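Isochorismatase family protein (Enterococcus faecalis, PDB 2A67) is of unknown function but probably acts as a hydrolase, like other members of the isochorismatase family. Local coordinates at residues D[77-82]-D[88-93]; D[118-123]-D[154-159]; D[14-19]-D[55-60]; D[3-8]-D[34-39]. One frame throughout, in Å; residues are numbered along the deposited sequence. Where two conformers were deposited one is given.

Contact 1: D[77-82]-D[88-93]; sequences FFIRKT and YQTNLN
Ile79 and Lys81, on the outermost strand 77-81 of the parallel sheet, pack against an ST turn at Thr90 that leads the chain into helix 92-98. The two segments run in nearly opposite directions, so this is a strand doubling back through a loop into its following helix. Ile79 meets the turn through CG1, CG2 and CD1. Its CG2 lies 3.9 Å from Thr90 CB, CD1 reaches to 3.9 Å from Leu92 N, and CG1 faces Leu92 CD1 at 4.1 Å; the side chain crosses those of Thr90 and Leu92 at about a right angle. Thr90 works with both branches. Its OG1, set between the backbone N and the carbonyl carbon (chi1 71°), accepts from Leu92 N at 3.1 Å with an N-H...O angle of 163°, and is also hydrogen-bonded to Ala86 O. That rotation leaves CG2 to lie against the strand, 3.5 Å from Arg80 O and 3.8 Å from Lys81 CB. Beyond CB the lysine turns away, to a salt bridge with Asp11 and a bond to His83 O. Ordered waters bridge the two backbones: water 1 donates to Arg80 O at 2.7 Å and accepts from Asn91 N at 3.3 Å, while water 3 accepts from Thr82 N and probably donates to Tyr88 O, although other acceptors compete for its protons. The threonine hydroxyl is thus engaged twice on its own side, by Leu92 N and Ala86 O, while its methyl packs on the strand, so that carbon contacts and bridging waters together join the segments.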
loop_
_atom_site.group_PDB
_atom_site.type_symbol
_atom_site.label_atom_id
_atom_site.label_comp_id
_atom_site.label_asym_id
_atom_site.label_seq_id
_atom_site.Cartn_x
_atom_site.Cartn_y
_atom_site.Cartn_z
ATOM N N PHE D 77 -14.950 9.243 -17.114
ATOM C CA PHE D 77 -14.208 8.054 -17.533
ATOM C C PHE D 77 -14.521 6.989 -16.512
ATOM O O PHE D 77 -14.863 7.312 -15.364
ATOM C CB PHE D 77 -12.698 8.321 -17.587
ATOM C CG PHE D 77 -12.301 9.374 -18.622
ATOM C CD1 PHE D 77 -12.373 9.089 -19.998
ATOM C CD2 PHE D 77 -11.889 10.636 -18.226
ATOM C CE1 PHE D 77 -12.012 10.072 -20.975
ATOM C CE2 PHE D 77 -11.536 11.635 -19.193
ATOM C CZ PHE D 77 -11.608 11.341 -20.571
ATOM N N PHE D 78 -14.465 5.730 -16.943
ATOM C CA PHE D 78 -14.842 4.608 -16.085
ATOM C C PHE D 78 -13.803 3.526 -16.280
ATOM O O PHE D 78 -13.457 3.168 -17.431
ATOM C CB PHE D 78 -16.254 4.090 -16.463
ATOM C CG PHE D 78 -17.330 5.120 -16.233
ATOM C CD1 PHE D 78 -17.919 5.241 -15.001
ATOM C CD2 PHE D 78 -17.699 6.014 -17.250
ATOM C CE1 PHE D 78 -18.916 6.211 -14.781
ATOM C CE2 PHE D 78 -18.682 7.001 -17.038
ATOM C CZ PHE D 78 -19.274 7.096 -15.794
ATOM N N ILE D 79 -13.290 3.027 -15.155
ATOM C CA ILE D 79 -12.314 1.956 -15.191
ATOM C C ILE D 79 -12.912 0.725 -14.513
ATOM O O ILE D 79 -13.414 0.855 -13.410
ATOM C CB ILE D 79 -11.047 2.380 -14.425
ATOM C CG1 ILE D 79 -10.427 3.623 -15.116
ATOM C CG2 ILE D 79 -9.999 1.251 -14.354
ATOM C CD1 ILE D 79 -9.715 3.268 -16.390
ATOM N N ARG D 80 -12.797 -0.437 -15.144
ATOM C CA ARG D 80 -13.193 -1.721 -14.536
ATOM C C ARG D 80 -11.974 -2.309 -13.834
ATOM O O ARG D 80 -10.925 -2.429 -14.467
ATOM C CB ARG D 80 -13.579 -2.758 -15.638
ATOM C CG ARG D 80 -14.750 -2.326 -16.508
ATOM C CD ARG D 80 -15.028 -3.281 -17.627
ATOM N NE ARG D 80 -15.301 -4.650 -17.188
ATOM C CZ ARG D 80 -15.587 -5.611 -18.037
ATOM N NH1 ARG D 80 -15.607 -5.311 -19.324
ATOM N NH2 ARG D 80 -15.837 -6.875 -17.619
ATOM N N LYS D 81 -12.120 -2.722 -12.583
ATOM C CA LYS D 81 -11.041 -3.462 -11.898
ATOM C C LYS D 81 -11.586 -4.723 -11.219
ATOM O O LYS D 81 -12.756 -4.804 -10.878
ATOM C CB LYS D 81 -10.309 -2.584 -10.886
ATOM C CG LYS D 81 -11.032 -2.352 -9.571
ATOM C CD LYS D 81 -10.152 -1.475 -8.653
ATOM C CE LYS D 81 -10.800 -1.135 -7.363
ATOM N NZ LYS D 81 -10.867 -2.363 -6.482
ATOM N N THR D 82 -10.687 -5.679 -11.026
ATOM C CA THR D 82 -10.972 -6.908 -10.332
ATOM C C THR D 82 -10.178 -7.094 -8.994
ATOM O O THR D 82 -10.574 -7.940 -8.164
ATOM C CB THR D 82 -10.754 -8.073 -11.298
ATOM O OG1 THR D 82 -9.387 -8.103 -11.704
ATOM C CG2 THR D 82 -11.600 -7.880 -12.558
ATOM N N TYR D 88 -3.964 -2.591 -11.253
ATOM C CA TYR D 88 -3.595 -3.995 -11.418
ATOM C C TYR D 88 -4.492 -4.603 -12.486
ATOM O O TYR D 88 -5.706 -4.743 -12.265
ATOM C CB TYR D 88 -3.721 -4.772 -10.107
ATOM C CG TYR D 88 -3.261 -6.222 -10.206
ATOM C CD1 TYR D 88 -1.897 -6.528 -10.238
ATOM C CD2 TYR D 88 -4.173 -7.287 -10.268
ATOM C CE1 TYR D 88 -1.442 -7.808 -10.325
ATOM C CE2 TYR D 88 -3.706 -8.619 -10.349
ATOM C CZ TYR D 88 -2.337 -8.850 -10.383
ATOM O OH TYR D 88 -1.813 -10.117 -10.447
ATOM N N GLN D 89 -3.883 -4.853 -13.651
ATOM C CA GLN D 89 -4.531 -5.465 -14.850
ATOM C C GLN D 89 -5.662 -4.612 -15.434
ATOM O O GLN D 89 -6.599 -5.157 -16.048
ATOM C CB GLN D 89 -5.055 -6.903 -14.544
ATOM C CG GLN D 89 -3.954 -7.963 -14.552
ATOM C CD GLN D 89 -4.353 -9.366 -13.988
ATOM O OE1 GLN D 89 -3.513 -10.261 -13.969
ATOM N NE2 GLN D 89 -5.589 -9.529 -13.483
ATOM N N THR D 90 -5.620 -3.287 -15.214
ATOM C CA THR D 90 -6.625 -2.371 -15.771
ATOM C C THR D 90 -6.037 -1.447 -16.852
ATOM O O THR D 90 -4.827 -1.481 -17.148
ATOM C CB THR D 90 -7.191 -1.447 -14.683
ATOM O OG1 THR D 90 -6.162 -0.505 -14.307
ATOM C CG2 THR D 90 -7.609 -2.233 -13.492
ATOM N N ASN D 91 -6.937 -0.641 -17.416
ATOM C CA ASN D 91 -6.605 0.384 -18.378
ATOM C C ASN D 91 -6.334 1.751 -17.695
ATOM O O ASN D 91 -6.304 2.767 -18.365
ATOM C CB ASN D 91 -7.746 0.520 -19.402
ATOM C CG ASN D 91 -7.910 -0.718 -20.284
ATOM O OD1 ASN D 91 -6.980 -1.508 -20.457
ATOM N ND2 ASN D 91 -9.095 -0.884 -20.857
ATOM N N LEU D 92 -6.153 1.768 -16.369
ATOM C CA LEU D 92 -5.930 3.055 -15.633
ATOM C C LEU D 92 -4.685 3.829 -16.073
ATOM O O LEU D 92 -4.772 5.024 -16.405
ATOM C CB LEU D 92 -5.988 2.899 -14.115
ATOM C CG LEU D 92 -5.953 4.259 -13.329
ATOM C CD1 LEU D 92 -6.920 5.289 -13.953
ATOM C CD2 LEU D 92 -6.225 4.016 -11.832
ATOM N N ASN D 93 -3.528 3.168 -16.101
ATOM C CA ASN D 93 -2.295 3.847 -16.440
ATOM C C ASN D 93 -2.371 4.390 -17.881
ATOM O O ASN D 93 -2.001 5.568 -18.158
ATOM C CB ASN D 93 -1.142 2.897 -16.217
ATOM C CG ASN D 93 0.142 3.596 -16.025
ATOM O OD1 ASN D 93 1.059 3.447 -16.848
ATOM N ND2 ASN D 93 0.241 4.400 -14.960
HETATM O O HOH W 1 -9.994 -1.627 -16.915
HETATM O O HOH W 2 -7.517 -4.444 -10.386
HETATM O O HOH W 3 -8.371 -5.798 -13.152
#

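Contact 2: D[118-123]-D[154-159]; sequences TIRMAH and EAIWAG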
loop_
_atom_site.group_PDB
_atom_site.type_symbol
_atom_site.label_atom_id
_atom_site.label_comp_id
_atom_site.label_asym_id
_atom_site.label_seq_id
_atom_site.Cartn_x
_atom_site.Cartn_y
_atom_site.Cartn_z
ATOM N N THR D 118 -4.332 1.741 -4.013
ATOM C CA THR D 118 -4.240 2.587 -5.206
ATOM C C THR D 118 -3.322 3.874 -4.944
ATOM O O THR D 118 -2.588 4.292 -5.820
ATOM C CB THR D 118 -5.664 2.970 -5.648
ATOM O OG1 THR D 118 -6.403 1.729 -5.870
ATOM C CG2 THR D 118 -5.654 3.841 -6.954
ATOM N N ILE D 119 -3.343 4.381 -3.721
ATOM C CA ILE D 119 -2.515 5.558 -3.280
ATOM C C ILE D 119 -1.022 5.167 -3.278
ATOM O O ILE D 119 -0.226 5.817 -3.930
ATOM C CB ILE D 119 -2.945 6.044 -1.897
ATOM C CG1 ILE D 119 -4.294 6.785 -2.012
ATOM C CG2 ILE D 119 -1.845 6.989 -1.251
ATOM C CD1 ILE D 119 -4.910 7.032 -0.613
ATOM N N ARG D 120 -0.685 4.049 -2.632
ATOM C CA ARG D 120 0.702 3.518 -2.601
ATOM C C ARG D 120 1.183 3.174 -3.986
ATOM O O ARG D 120 2.311 3.521 -4.343
ATOM C CB ARG D 120 0.832 2.305 -1.665
ATOM C CG ARG D 120 0.367 2.670 -0.243
ATOM C CD ARG D 120 1.007 1.813 0.809
ATOM N NE ARG D 120 0.134 1.772 2.007
ATOM C CZ ARG D 120 0.569 1.721 3.267
ATOM N NH1 ARG D 120 1.884 1.713 3.557
ATOM N NH2 ARG D 120 -0.322 1.668 4.260
HETATM N N MSE D 121 0.312 2.566 -4.789
HETATM C CA MSE D 121 0.661 2.298 -6.193
HETATM C C MSE D 121 0.878 3.583 -7.047
HETATM O O MSE D 121 1.841 3.672 -7.788
HETATM C CB MSE D 121 -0.412 1.378 -6.823
HETATM C CG MSE D 121 -0.049 0.878 -8.185
HETATM SE SE MSE D 121 1.393 -0.529 -8.202
HETATM C CE MSE D 121 1.305 -1.030 -6.717
ATOM N N ALA D 122 -0.078 4.494 -7.006
ATOM C CA ALA D 122 -0.033 5.681 -7.803
ATOM C C ALA D 122 1.240 6.444 -7.395
ATOM O O ALA D 122 1.939 6.894 -8.261
ATOM C CB ALA D 122 -1.254 6.527 -7.516
ATOM N N HIS D 123 1.524 6.571 -6.102
ATOM C CA HIS D 123 2.743 7.309 -5.673
ATOM C C HIS D 123 3.974 6.577 -6.267
ATOM O O HIS D 123 4.957 7.159 -6.812
ATOM C CB HIS D 123 2.852 7.301 -4.142
ATOM C CG HIS D 123 4.194 7.788 -3.668
ATOM N ND1 HIS D 123 5.313 6.970 -3.577
ATOM C CD2 HIS D 123 4.618 9.045 -3.393
ATOM C CE1 HIS D 123 6.352 7.707 -3.194
ATOM N NE2 HIS D 123 5.958 8.967 -3.093
ATOM N N GLU D 154 -5.083 7.331 7.001
ATOM C CA GLU D 154 -4.944 8.725 6.597
ATOM C C GLU D 154 -3.699 9.345 7.185
ATOM O O GLU D 154 -3.026 10.136 6.532
ATOM C CB GLU D 154 -6.241 9.501 6.918
ATOM C CG GLU D 154 -7.341 9.099 5.957
ATOM C CD GLU D 154 -8.620 9.984 6.001
ATOM O OE1 GLU D 154 -8.652 10.880 6.836
ATOM O OE2 GLU D 154 -9.611 9.689 5.243
ATOM N N ALA D 155 -3.350 8.961 8.413
ATOM C CA ALA D 155 -2.082 9.453 9.002
ATOM C C ALA D 155 -0.855 8.892 8.289
ATOM O O ALA D 155 0.173 9.578 8.157
ATOM C CB ALA D 155 -2.004 9.144 10.499
ATOM N N ILE D 156 -0.934 7.643 7.831
ATOM C CA ILE D 156 0.174 7.096 7.024
ATOM C C ILE D 156 0.316 7.842 5.672
ATOM O O ILE D 156 1.416 8.129 5.224
ATOM C CB ILE D 156 -0.047 5.611 6.710
ATOM C CG1 ILE D 156 -0.042 4.757 8.005
ATOM C CG2 ILE D 156 1.035 5.104 5.713
ATOM C CD1 ILE D 156 -0.519 3.320 7.727
ATOM N N TRP D 157 -0.795 8.122 5.009
ATOM C CA TRP D 157 -0.744 8.735 3.696
ATOM C C TRP D 157 -0.236 10.201 3.738
ATOM O O TRP D 157 0.488 10.611 2.844
ATOM C CB TRP D 157 -2.120 8.752 3.062
ATOM C CG TRP D 157 -2.805 7.359 2.997
ATOM C CD1 TRP D 157 -2.213 6.094 2.934
ATOM C CD2 TRP D 157 -4.198 7.157 2.904
ATOM N NE1 TRP D 157 -3.214 5.115 2.873
ATOM C CE2 TRP D 157 -4.430 5.746 2.802
ATOM C CE3 TRP D 157 -5.296 8.038 2.904
ATOM C CZ2 TRP D 157 -5.719 5.190 2.749
ATOM C CZ3 TRP D 157 -6.593 7.498 2.824
ATOM C CH2 TRP D 157 -6.788 6.034 2.737
ATOM N N ALA D 158 -0.612 10.941 4.760
ATOM C CA ALA D 158 -0.305 12.397 4.818
ATOM C C ALA D 158 1.179 12.610 4.698
ATOM O O ALA D 158 1.960 12.088 5.510
ATOM C CB ALA D 158 -0.820 12.992 6.110
ATOM N N GLY D 159 1.587 13.322 3.651
ATOM C CA GLY D 159 2.994 13.691 3.532
ATOM C C GLY D 159 3.829 12.613 2.859
ATOM O O GLY D 159 4.617 12.889 1.941
#
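The indole of Trp157 has Ile119 CD1 over one face, a CH-pi contact in which the methyl stands 3.5 Å from the centroid of the six-membered ring and only 9° off the ring normal. On the opposite face Glu154 N, one helical turn back, lies 4.1 Å above the plane toward the rim. At the rim itself NE1 is hydrogen-bonded to Asp116 OD2, which helps fix the rotation of the ring. The isoleucine reaches it end-on: with CG1 anti to the carbonyl carbon and chi2 at 168°, CD1 is carried out to the aromatic face. These side chains join helix 111-125 to helix 146-157. Ile119 and Trp157 both also touch Met131, so the contact joins the two helices over strand 128-137 of this alpha/beta fold. The second flat group, the guanidinium of Arg120, is approached obliquely by Ile156, whose CD1 is 3.8 Å and CG2 4.0 Å from NH2. Asp116 serves this residue too, its OD1 forming a salt bridge with Arg120 NE. Across the dimer interface, Arg120 NE also pairs with Asp116 of the second subunit, and NH1 with Thr117 and Glu112 of that subunit.

Contact 3: D[14-19]-D[55-60]; sequences KGIESP and TELPFG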
loop_
_atom_site.group_PDB
_atom_site.type_symbol
_atom_site.label_atom_id
_atom_site.label_comp_id
_atom_site.label_asym_id
_atom_site.label_seq_id
_atom_site.Cartn_x
_atom_site.Cartn_y
_atom_site.Cartn_z
ATOM N N LYS D 14 -23.111 0.680 -4.943
ATOM C CA LYS D 14 -24.214 0.362 -4.023
ATOM C C LYS D 14 -23.928 -0.859 -3.143
ATOM O O LYS D 14 -24.110 -0.806 -1.925
ATOM C CB LYS D 14 -25.509 0.161 -4.800
ATOM C CG LYS D 14 -25.840 1.304 -5.747
ATOM C CD LYS D 14 -27.186 1.029 -6.409
ATOM C CE LYS D 14 -27.251 1.522 -7.835
ATOM N NZ LYS D 14 -28.142 0.546 -8.608
ATOM N N GLY D 15 -23.403 -1.916 -3.751
ATOM C CA GLY D 15 -23.216 -3.185 -3.047
ATOM C C GLY D 15 -22.003 -3.348 -2.149
ATOM O O GLY D 15 -21.662 -4.470 -1.794
ATOM N N ILE D 16 -21.351 -2.254 -1.743
ATOM C CA ILE D 16 -20.210 -2.387 -0.806
ATOM C C ILE D 16 -20.400 -2.602 0.747
ATOM O O ILE D 16 -19.646 -3.396 1.307
ATOM C CB ILE D 16 -19.066 -1.332 -1.070
ATOM C CG1 ILE D 16 -18.160 -1.779 -2.217
ATOM C CG2 ILE D 16 -18.090 -1.247 0.108
ATOM C CD1 ILE D 16 -18.217 -0.965 -3.419
ATOM N N GLU D 17 -21.331 -2.020 1.505
ATOM C CA GLU D 17 -22.791 -1.886 1.425
ATOM C C GLU D 17 -23.797 -3.057 1.329
ATOM O O GLU D 17 -24.342 -3.369 0.275
ATOM C CB GLU D 17 -23.286 -0.515 1.042
ATOM C CG GLU D 17 -22.848 0.396 2.148
ATOM C CD GLU D 17 -23.743 1.569 2.392
ATOM O OE1 GLU D 17 -24.627 1.854 1.537
ATOM O OE2 GLU D 17 -23.537 2.208 3.460
ATOM N N SER D 18 -24.017 -3.664 2.496
ATOM C CA SER D 18 -25.104 -4.603 2.765
ATOM C C SER D 18 -26.007 -4.018 3.881
ATOM O O SER D 18 -25.614 -3.054 4.565
ATOM C CB SER D 18 -24.508 -5.948 3.217
ATOM O OG SER D 18 -24.268 -5.961 4.622
ATOM N N PRO D 19 -27.226 -4.579 4.072
ATOM C CA PRO D 19 -28.046 -4.224 5.246
ATOM C C PRO D 19 -27.320 -4.233 6.611
ATOM O O PRO D 19 -27.497 -3.295 7.400
ATOM C CB PRO D 19 -29.173 -5.273 5.226
ATOM C CG PRO D 19 -28.751 -6.306 4.166
ATOM C CD PRO D 19 -27.944 -5.521 3.193
ATOM N N THR D 55 -17.541 -11.968 -8.132
ATOM C CA THR D 55 -18.728 -12.823 -8.116
ATOM C C THR D 55 -19.857 -12.196 -7.278
ATOM O O THR D 55 -21.016 -12.250 -7.686
ATOM C CB THR D 55 -18.415 -14.269 -7.690
ATOM O OG1 THR D 55 -17.498 -14.249 -6.596
ATOM C CG2 THR D 55 -17.798 -15.062 -8.858
ATOM N N GLU D 56 -19.544 -11.560 -6.147
ATOM C CA GLU D 56 -20.650 -10.969 -5.367
ATOM C C GLU D 56 -20.891 -9.460 -5.652
ATOM O O GLU D 56 -21.684 -8.799 -4.959
ATOM C CB GLU D 56 -20.558 -11.274 -3.849
ATOM C CG GLU D 56 -20.153 -12.707 -3.455
ATOM C CD GLU D 56 -21.322 -13.687 -3.331
ATOM O OE1 GLU D 56 -21.070 -14.837 -2.883
ATOM O OE2 GLU D 56 -22.481 -13.323 -3.665
ATOM N N LEU D 57 -20.295 -8.941 -6.730
ATOM C CA LEU D 57 -20.575 -7.595 -7.248
ATOM C C LEU D 57 -20.494 -7.702 -8.770
ATOM O O LEU D 57 -19.526 -7.226 -9.364
ATOM C CB LEU D 57 -19.506 -6.618 -6.747
ATOM C CG LEU D 57 -19.801 -5.131 -6.610
ATOM C CD1 LEU D 57 -21.045 -4.855 -5.796
ATOM C CD2 LEU D 57 -18.606 -4.459 -5.970
ATOM N N PRO D 58 -21.423 -8.479 -9.382
ATOM C CA PRO D 58 -21.280 -8.867 -10.791
ATOM C C PRO D 58 -21.341 -7.663 -11.705
ATOM O O PRO D 58 -22.109 -6.758 -11.439
ATOM C CB PRO D 58 -22.499 -9.782 -11.043
ATOM C CG PRO D 58 -22.910 -10.242 -9.710
ATOM C CD PRO D 58 -22.621 -9.099 -8.784
ATOM N N PHE D 59 -20.576 -7.716 -12.790
ATOM C CA PHE D 59 -20.354 -6.559 -13.668
ATOM C C PHE D 59 -21.692 -6.124 -14.289
ATOM O O PHE D 59 -22.409 -6.963 -14.855
ATOM C CB PHE D 59 -19.406 -6.888 -14.826
ATOM C CG PHE D 59 -19.331 -5.760 -15.840
ATOM C CD1 PHE D 59 -18.545 -4.626 -15.583
ATOM C CD2 PHE D 59 -20.081 -5.802 -17.021
ATOM C CE1 PHE D 59 -18.521 -3.557 -16.504
ATOM C CE2 PHE D 59 -20.055 -4.735 -17.921
ATOM C CZ PHE D 59 -19.248 -3.621 -17.658
ATOM N N GLY D 60 -21.997 -4.836 -14.206
ATOM C CA GLY D 60 -23.213 -4.285 -14.797
ATOM C C GLY D 60 -24.473 -4.490 -13.963
ATOM O O GLY D 60 -25.524 -3.937 -14.310
#
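Leu57 CD1 sits directly against the backbone of Gly15, 3.9 Å from Gly15 CA and 4.1 Å from Gly15 C, in the close part of a small contact between two loops. The glycine carries no side chain on the side that faces the leucine, and the methyl can therefore come down onto the main chain. Leu57 holds CG anti to its own N (chi1 -154°), which directs the isobutyl group across to segment 14-19; its other methyl, CD2, is more loosely met by Ile16 CD1 at 4.3 Å. Gln13 and Ser63 also touch Leu57, which is buried although Glu56 and Pro58 beside it are exposed. On the outer side the contact thins quickly: the Glu56 side chain leads away from segment 14-19, and Phe59 turns instead to the guanidinium of Arg80 and, edge-to-face, to Trp64. Only about 101 Å² is buried in all, and the close approaches are carbon to carbon. Backbone bonds from Lys14 to Gln65 and from Gly15 to Ser63 tie the first loop to the chain following the second. Segment 14-19 links strand 5-10 to helix 26-42, and segment 55-60 lies between strands 47-52 and 77-81, so the contact joins two connections that leave neighbouring strands of the sheet.

Contact 4: D[3-8]-D[34-39]; sequences KNRALL and NQRIAV
Leu7 of strand 5-10 lays its CD2 methyl against helix 26-42, 3.8 Å from Ile37 N and 3.9 Å from Ile37 CG1. The same methyl is 4.0 Å from Arg36 CB, so it rests on backbone and side-chain roots together. Having CG anti to the backbone N (chi1 -172°) extends the leucine from the strand toward the helix, and it crosses Arg36 at about a right angle. The two arginines reach each other by contrasting shapes. Arg5 is extended from CG to NE, a straight arm off the strand; Arg36 starts beside its own backbone N and bends at chi2 (-56°) and again at chi3, curling over to the same place. Their guanidinium planes are 48° apart, and Arg5 NH2 approaches the edge of the Arg36 group, 3.4 Å from Arg36 NH2. Glu105 explains the meeting: its OE1 pairs with Arg5 NH2 and its OE2 with Arg36 NE, so the shared carboxylate probably draws the two guanidinium groups together. Arg5 is held further by Tyr40 OH at NE and by Ala1 O at NH1. Strand 5-10 and helix 26-42 are the first two elements of a beta-alpha-beta unit completed by strand 47-52; over these segments they run nearly antiparallel, with axes 9.7 Å apart. The strand lies between 47-52, which Ile37 also touches, and 103-109, which supplies Glu105.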
loop_
_atom_site.group_PDB
_atom_site.type_symbol
_atom_site.label_atom_id
_atom_site.label_comp_id
_atom_site.label_asym_id
_atom_site.label_seq_id
_atom_site.Cartn_x
_atom_site.Cartn_y
_atom_site.Cartn_z
ATOM N N LYS D 3 -4.451 21.872 -13.817
ATOM C CA LYS D 3 -4.093 21.272 -15.103
ATOM C C LYS D 3 -3.371 19.929 -14.901
ATOM O O LYS D 3 -2.705 19.742 -13.891
ATOM C CB LYS D 3 -3.233 22.241 -15.938
ATOM C CG LYS D 3 -4.071 22.927 -17.081
ATOM C CD LYS D 3 -3.463 24.280 -17.565
ATOM C CE LYS D 3 -4.445 25.046 -18.491
ATOM N NZ LYS D 3 -3.711 26.049 -19.360
ATOM N N ASN D 4 -3.509 19.025 -15.872
ATOM C CA ASN D 4 -2.914 17.666 -15.817
ATOM C C ASN D 4 -3.308 16.973 -14.527
ATOM O O ASN D 4 -2.495 16.354 -13.852
ATOM C CB ASN D 4 -1.379 17.757 -15.977
ATOM C CG ASN D 4 -0.957 18.557 -17.234
ATOM O OD1 ASN D 4 -0.405 19.644 -17.137
ATOM N ND2 ASN D 4 -1.220 18.007 -18.401
ATOM N N ARG D 5 -4.566 17.107 -14.179
ATOM C CA ARG D 5 -5.059 16.687 -12.853
ATOM C C ARG D 5 -6.398 15.999 -13.023
ATOM O O ARG D 5 -7.257 16.529 -13.752
ATOM C CB ARG D 5 -5.211 17.920 -11.908
ATOM C CG ARG D 5 -5.619 17.538 -10.448
ATOM C CD ARG D 5 -5.504 18.825 -9.590
ATOM N NE ARG D 5 -6.366 18.788 -8.402
ATOM C CZ ARG D 5 -6.291 19.630 -7.375
ATOM N NH1 ARG D 5 -5.348 20.586 -7.355
ATOM N NH2 ARG D 5 -7.143 19.498 -6.359
ATOM N N ALA D 6 -6.569 14.808 -12.380
ATOM C CA ALA D 6 -7.804 14.062 -12.413
ATOM C C ALA D 6 -8.277 13.776 -11.008
ATOM O O ALA D 6 -7.473 13.662 -10.072
ATOM C CB ALA D 6 -7.621 12.693 -13.154
ATOM N N LEU D 7 -9.586 13.655 -10.886
ATOM C CA LEU D 7 -10.237 13.176 -9.699
ATOM C C LEU D 7 -10.495 11.650 -9.896
ATOM O O LEU D 7 -11.174 11.240 -10.855
ATOM C CB LEU D 7 -11.563 13.883 -9.550
ATOM C CG LEU D 7 -12.385 13.711 -8.270
ATOM C CD1 LEU D 7 -11.599 14.209 -7.017
ATOM C CD2 LEU D 7 -13.698 14.468 -8.411
ATOM N N LEU D 8 -9.944 10.838 -8.989
ATOM C CA LEU D 8 -10.020 9.415 -9.096
ATOM C C LEU D 8 -10.902 8.881 -7.954
ATOM O O LEU D 8 -10.506 8.952 -6.774
ATOM C CB LEU D 8 -8.608 8.808 -9.078
ATOM C CG LEU D 8 -8.518 7.260 -9.259
ATOM C CD1 LEU D 8 -9.007 6.908 -10.685
ATOM C CD2 LEU D 8 -7.064 6.826 -9.038
ATOM N N ASN D 34 -19.270 14.892 -4.293
ATOM C CA ASN D 34 -20.026 15.710 -5.247
ATOM C C ASN D 34 -19.517 17.189 -5.363
ATOM O O ASN D 34 -19.518 17.754 -6.459
ATOM C CB ASN D 34 -21.486 15.709 -4.887
ATOM C CG ASN D 34 -22.232 14.498 -5.452
ATOM O OD1 ASN D 34 -23.349 14.239 -5.041
ATOM N ND2 ASN D 34 -21.635 13.794 -6.410
ATOM N N GLN D 35 -19.092 17.790 -4.253
ATOM C CA GLN D 35 -18.500 19.160 -4.285
ATOM C C GLN D 35 -17.218 19.196 -5.121
ATOM O O GLN D 35 -17.001 20.132 -5.915
ATOM C CB GLN D 35 -18.204 19.690 -2.881
ATOM C CG GLN D 35 -19.424 20.043 -2.051
ATOM C CD GLN D 35 -19.080 20.886 -0.827
ATOM O OE1 GLN D 35 -19.746 21.930 -0.561
ATOM N NE2 GLN D 35 -18.008 20.499 -0.097
ATOM N N ARG D 36 -16.385 18.164 -4.979
ATOM C CA ARG D 36 -15.162 18.075 -5.784
ATOM C C ARG D 36 -15.484 17.857 -7.235
ATOM O O ARG D 36 -14.873 18.452 -8.099
ATOM C CB ARG D 36 -14.230 16.965 -5.268
ATOM C CG ARG D 36 -13.892 17.076 -3.796
ATOM C CD ARG D 36 -13.261 18.492 -3.547
ATOM N NE ARG D 36 -12.029 18.647 -4.332
ATOM C CZ ARG D 36 -11.527 19.815 -4.712
ATOM N NH1 ARG D 36 -12.177 20.937 -4.431
ATOM N NH2 ARG D 36 -10.391 19.860 -5.379
ATOM N N ILE D 37 -16.403 16.919 -7.512
ATOM C CA ILE D 37 -16.894 16.688 -8.871
ATOM C C ILE D 37 -17.245 18.021 -9.515
ATOM O O ILE D 37 -16.851 18.297 -10.636
ATOM C CB ILE D 37 -18.128 15.727 -8.859
ATOM C CG1 ILE D 37 -17.620 14.283 -8.641
ATOM C CG2 ILE D 37 -18.933 15.835 -10.156
ATOM C CD1 ILE D 37 -18.771 13.238 -8.472
ATOM N N ALA D 38 -18.029 18.820 -8.810
ATOM C CA ALA D 38 -18.489 20.081 -9.355
ATOM C C ALA D 38 -17.299 21.000 -9.713
ATOM O O ALA D 38 -17.278 21.578 -10.790
ATOM C CB ALA D 38 -19.506 20.766 -8.382
ATOM N N VAL D 39 -16.264 21.034 -8.885
ATOM C CA VAL D 39 -15.044 21.855 -9.203
ATOM C C VAL D 39 -14.331 21.301 -10.460
ATOM O O VAL D 39 -13.889 22.034 -11.326
ATOM C CB VAL D 39 -14.049 21.835 -8.026
ATOM C CG1 VAL D 39 -12.671 22.372 -8.411
ATOM C CG2 VAL D 39 -14.613 22.542 -6.768
#

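In the fold
Contacts 1 and 4 reach the same sheet and meet where Leu92 CD2 comes 4.0 Å from Leu8 CD2; Leu8 CD2 also lies 3.9 Å from Thr118 CG2 of contact 2. Contact 1 touches contact 3 as well, through Arg80 NE at 3.5 Å from Phe59 CE1. Contacts 2 and 3 lie on opposite sides of the chain's centre, with centres about 26 Å apart, and contacts 3 and 4 are likewise opposed. Lys81, Asp11 and Cys114, the last on the helix of contact 2, are consistent with the Asp-Lys-Cys triad of related hydrolases. A probable active site would then lie near the end of the Lys81 side chain, beside contacts 1 and 2, whose nearest atoms are about 5 Å apart.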